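Local coordinates for putative polysaccharide biosynthesis protein with aminopeptidase-like domain (Clostridium acetobutylicum, PDB 3K9T), which is not expected to act as a peptidase but binds one zinc ion per subunit and may take part in the biosynthesis of modified polysaccharides, at residues A[13-16]-A[17-20]; A[339-342]-A[343-346]. One frame throughout, in Å; residues are numbered along the deposited sequence. Where two conformers were deposited one is given.

Interaction 1: residues A[13-16]-A[17-20]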
# COMPACT_ATOMS: atom_id res chain seq x y z
N SER A 13 -35.36 6.92 -15.67
CA SER A 13 -36.48 7.03 -14.79
C SER A 13 -37.68 6.29 -15.34
O SER A 13 -38.28 5.47 -14.66
CB SER A 13 -36.87 8.48 -14.59
OG SER A 13 -38.23 8.52 -14.20
N GLU A 14 -38.05 6.60 -16.57
CA GLU A 14 -39.14 5.90 -17.22
C GLU A 14 -38.86 4.38 -17.30
O GLU A 14 -39.74 3.56 -17.03
CB GLU A 14 -39.34 6.50 -18.61
CG GLU A 14 -40.46 5.89 -19.45
CD GLU A 14 -40.52 6.52 -20.83
OE1 GLU A 14 -40.89 7.71 -20.96
OE2 GLU A 14 -40.18 5.81 -21.79
N THR A 15 -37.64 3.99 -17.67
CA THR A 15 -37.31 2.56 -17.75
C THR A 15 -37.38 1.87 -16.38
O THR A 15 -37.77 0.71 -16.31
CB THR A 15 -35.92 2.35 -18.37
OG1 THR A 15 -35.88 3.08 -19.61
CG2 THR A 15 -35.61 0.85 -18.59
N GLY A 16 -37.02 2.56 -15.30
CA GLY A 16 -37.15 1.99 -13.95
C GLY A 16 -38.60 1.55 -13.69
O GLY A 16 -38.90 0.51 -13.07
N GLY A 17 -39.52 2.36 -14.18
CA GLY A 17 -40.92 2.03 -14.11
C GLY A 17 -41.30 0.79 -14.88
O GLY A 17 -42.06 -0.02 -14.37
N GLU A 18 -40.77 0.65 -16.10
CA GLU A 18 -41.03 -0.51 -16.96
C GLU A 18 -40.41 -1.77 -16.35
O GLU A 18 -40.95 -2.86 -16.46
CB GLU A 18 -40.46 -0.27 -18.38
CG GLU A 18 -41.01 0.98 -19.09
CD GLU A 18 -40.49 1.17 -20.53
OE1 GLU A 18 -39.35 1.66 -20.62
OE2 GLU A 18 -41.18 0.83 -21.54
N ILE A 19 -39.24 -1.60 -15.72
CA ILE A 19 -38.56 -2.71 -15.06
C ILE A 19 -39.44 -3.17 -13.89
O ILE A 19 -39.64 -4.37 -13.71
CB ILE A 19 -37.13 -2.36 -14.57
CG1 ILE A 19 -36.20 -2.02 -15.76
CG2 ILE A 19 -36.52 -3.52 -13.80
CD1 ILE A 19 -34.85 -1.36 -15.35
N TYR A 20 -40.02 -2.22 -13.15
CA TYR A 20 -40.92 -2.55 -12.04
C TYR A 20 -42.15 -3.38 -12.49
O TYR A 20 -42.52 -4.39 -11.86
CB TYR A 20 -41.42 -1.29 -11.30
CG TYR A 20 -42.46 -1.69 -10.29
CD1 TYR A 20 -42.09 -2.29 -9.09
CD2 TYR A 20 -43.80 -1.59 -10.57
CE1 TYR A 20 -43.03 -2.73 -8.18
CE2 TYR A 20 -44.75 -2.01 -9.66
CZ TYR A 20 -44.37 -2.58 -8.46
OH TYR A 20 -45.33 -3.02 -7.55
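Thr15 and Glu18 meet within a single turn of helix 12-26, the extended Glu18 side chain running back along the helix so that its carboxylate lies beside Thr15 CA. In Glu18, CG stands beside the backbone N (chi1 -58°), which turns the chain back toward the preceding turn: its CG lies 3.5 Å from Glu14 O, and in the conformer described, one of two, its OE1 comes within 3.6 Å of Thr15 CA. The hydroxyl of Thr15 bonds to the carbonyl of Asn11, and its methyl CG2 is left to meet Ile19 CD1 at 4.0 Å. Gly16 adds backbone alone to the contact, its O accepting Tyr20 N at 3.0 Å. This is ordinary alpha-helical i to i+4 bonding, set in the aminopeptidase-like region, where one flank of the helix packs on helices 194-211 and 336-355. The bond from Ile19 N to Thr15 O is the short one at 2.8 Å, and Ile19 CG1 rests against the same carbonyl oxygen. By contrast, the hydrogen bond from Gly17 N to Ser13 O is weak, at 3.4 Å. Beside Glu18, the carboxylate of Glu14 is held by Asn11.

Interaction 2: residues A[339-342]-A[343-346]; sequences LADS and YKTY
Thr345 reaches back one turn to Asp341, and its side chain can be followed outward from the backbone. CB lies 3.4 Å from Asp341 O and somewhat farther from the carbonyl of Ser342. From there OG1 turns to the side of its own backbone N (chi1 -54°) and donates a hydrogen bond of 2.8 Å to Asp341 O, ending 3.7 Å from Asp341 OD2. Asp341 O also accepts Thr345 N at 2.9 Å, so two donors from one residue grip a single oxygen, approaching from opposite faces of its carbonyl plane. The carboxylate of Asp341 is engaged in salt bridges to Lys260 and Arg316 through OD2. The other oxygen, Asp341 OD1, has NZ of Lys344, a side chain bent near its end, 4.1 Å away, too far for a salt bridge but close enough for a probable mild attraction. One residue further on, the Tyr346 ring presents its edge to Ser342 O, with Tyr346 CD1 3.2 Å from it and the oxygen in the plane of the ring. A threonine hydroxyl bonded to the carbonyl four residues earlier is a familiar feature of alpha-helices, here in helix 336-355 of the aminopeptidase-like region.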
# COMPACT_ATOMS: atom_id res chain seq x y z
N LEU A 339 -34.23 0.88 -9.05
CA LEU A 339 -34.19 0.13 -10.29
C LEU A 339 -33.64 0.99 -11.43
O LEU A 339 -32.71 0.58 -12.17
CB LEU A 339 -35.56 -0.38 -10.62
CG LEU A 339 -36.03 -1.48 -9.69
CD1 LEU A 339 -37.55 -1.53 -9.76
CD2 LEU A 339 -35.37 -2.84 -10.03
N ALA A 340 -34.15 2.22 -11.54
CA ALA A 340 -33.63 3.18 -12.52
C ALA A 340 -32.13 3.38 -12.36
O ALA A 340 -31.38 3.37 -13.34
CB ALA A 340 -34.35 4.53 -12.37
N ASP A 341 -31.68 3.54 -11.12
CA ASP A 341 -30.27 3.82 -10.87
C ASP A 341 -29.39 2.61 -11.14
O ASP A 341 -28.29 2.75 -11.68
CB ASP A 341 -30.04 4.30 -9.45
CG ASP A 341 -28.58 4.67 -9.20
OD1 ASP A 341 -28.15 5.76 -9.63
OD2 ASP A 341 -27.86 3.86 -8.58
N SER A 342 -29.83 1.44 -10.74
CA SER A 342 -29.07 0.23 -11.06
C SER A 342 -28.94 0.03 -12.59
O SER A 342 -27.91 -0.33 -13.09
CB SER A 342 -29.73 -0.98 -10.42
OG SER A 342 -29.77 -0.85 -9.01
N TYR A 343 -30.00 0.31 -13.33
CA TYR A 343 -29.98 0.15 -14.78
C TYR A 343 -29.03 1.15 -15.44
O TYR A 343 -28.23 0.79 -16.29
CB TYR A 343 -31.40 0.30 -15.27
CG TYR A 343 -31.62 0.60 -16.73
CD1 TYR A 343 -31.68 -0.42 -17.66
CD2 TYR A 343 -31.88 1.89 -17.16
CE1 TYR A 343 -31.94 -0.16 -18.99
CE2 TYR A 343 -32.14 2.17 -18.50
CZ TYR A 343 -32.18 1.13 -19.40
OH TYR A 343 -32.45 1.38 -20.71
N LYS A 344 -29.14 2.40 -15.03
CA LYS A 344 -28.24 3.47 -15.46
C LYS A 344 -26.77 3.08 -15.18
O LYS A 344 -25.87 3.25 -16.03
CB LYS A 344 -28.66 4.77 -14.73
CG LYS A 344 -27.73 5.97 -14.81
CD LYS A 344 -28.51 7.29 -14.60
CE LYS A 344 -28.59 7.74 -13.15
NZ LYS A 344 -27.31 8.35 -12.72
N THR A 345 -26.51 2.50 -14.01
CA THR A 345 -25.13 2.17 -13.63
C THR A 345 -24.57 1.03 -14.50
O THR A 345 -23.43 1.08 -14.98
CB THR A 345 -25.00 1.87 -12.14
OG1 THR A 345 -25.55 2.96 -11.34
CG2 THR A 345 -23.54 1.63 -11.80
N TYR A 346 -25.39 0.03 -14.72
CA TYR A 346 -25.02 -1.07 -15.59
C TYR A 346 -24.74 -0.53 -16.98
O TYR A 346 -23.75 -0.93 -17.60
CB TYR A 346 -26.10 -2.19 -15.61
CG TYR A 346 -25.91 -3.30 -14.57
CD1 TYR A 346 -26.23 -3.10 -13.23
CD2 TYR A 346 -25.43 -4.55 -14.94
CE1 TYR A 346 -26.07 -4.13 -12.30
CE2 TYR A 346 -25.26 -5.58 -14.01
CZ TYR A 346 -25.56 -5.37 -12.70
OH TYR A 346 -25.40 -6.39 -11.77

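From the N terminus, the chain first completes interaction 1 in helix 12-26 and only some three hundred residues later enters interaction 2 in helix 336-355. Each closes just a helical turn, not a loop, and the two run in series without nesting or crossing. They nevertheless meet in space, their centres about 10 Å apart: Thr15 CG2 packs on Tyr343 CZ at 3.5 Å, and Ile19 CG2 lies 4.0 Å from Leu339 CD2. Tyr343 also touches helix 194-211, against which Ile19 packs too. The pair therefore joins the early and late helices of the aminopeptidase-like region on a common helical neighbour.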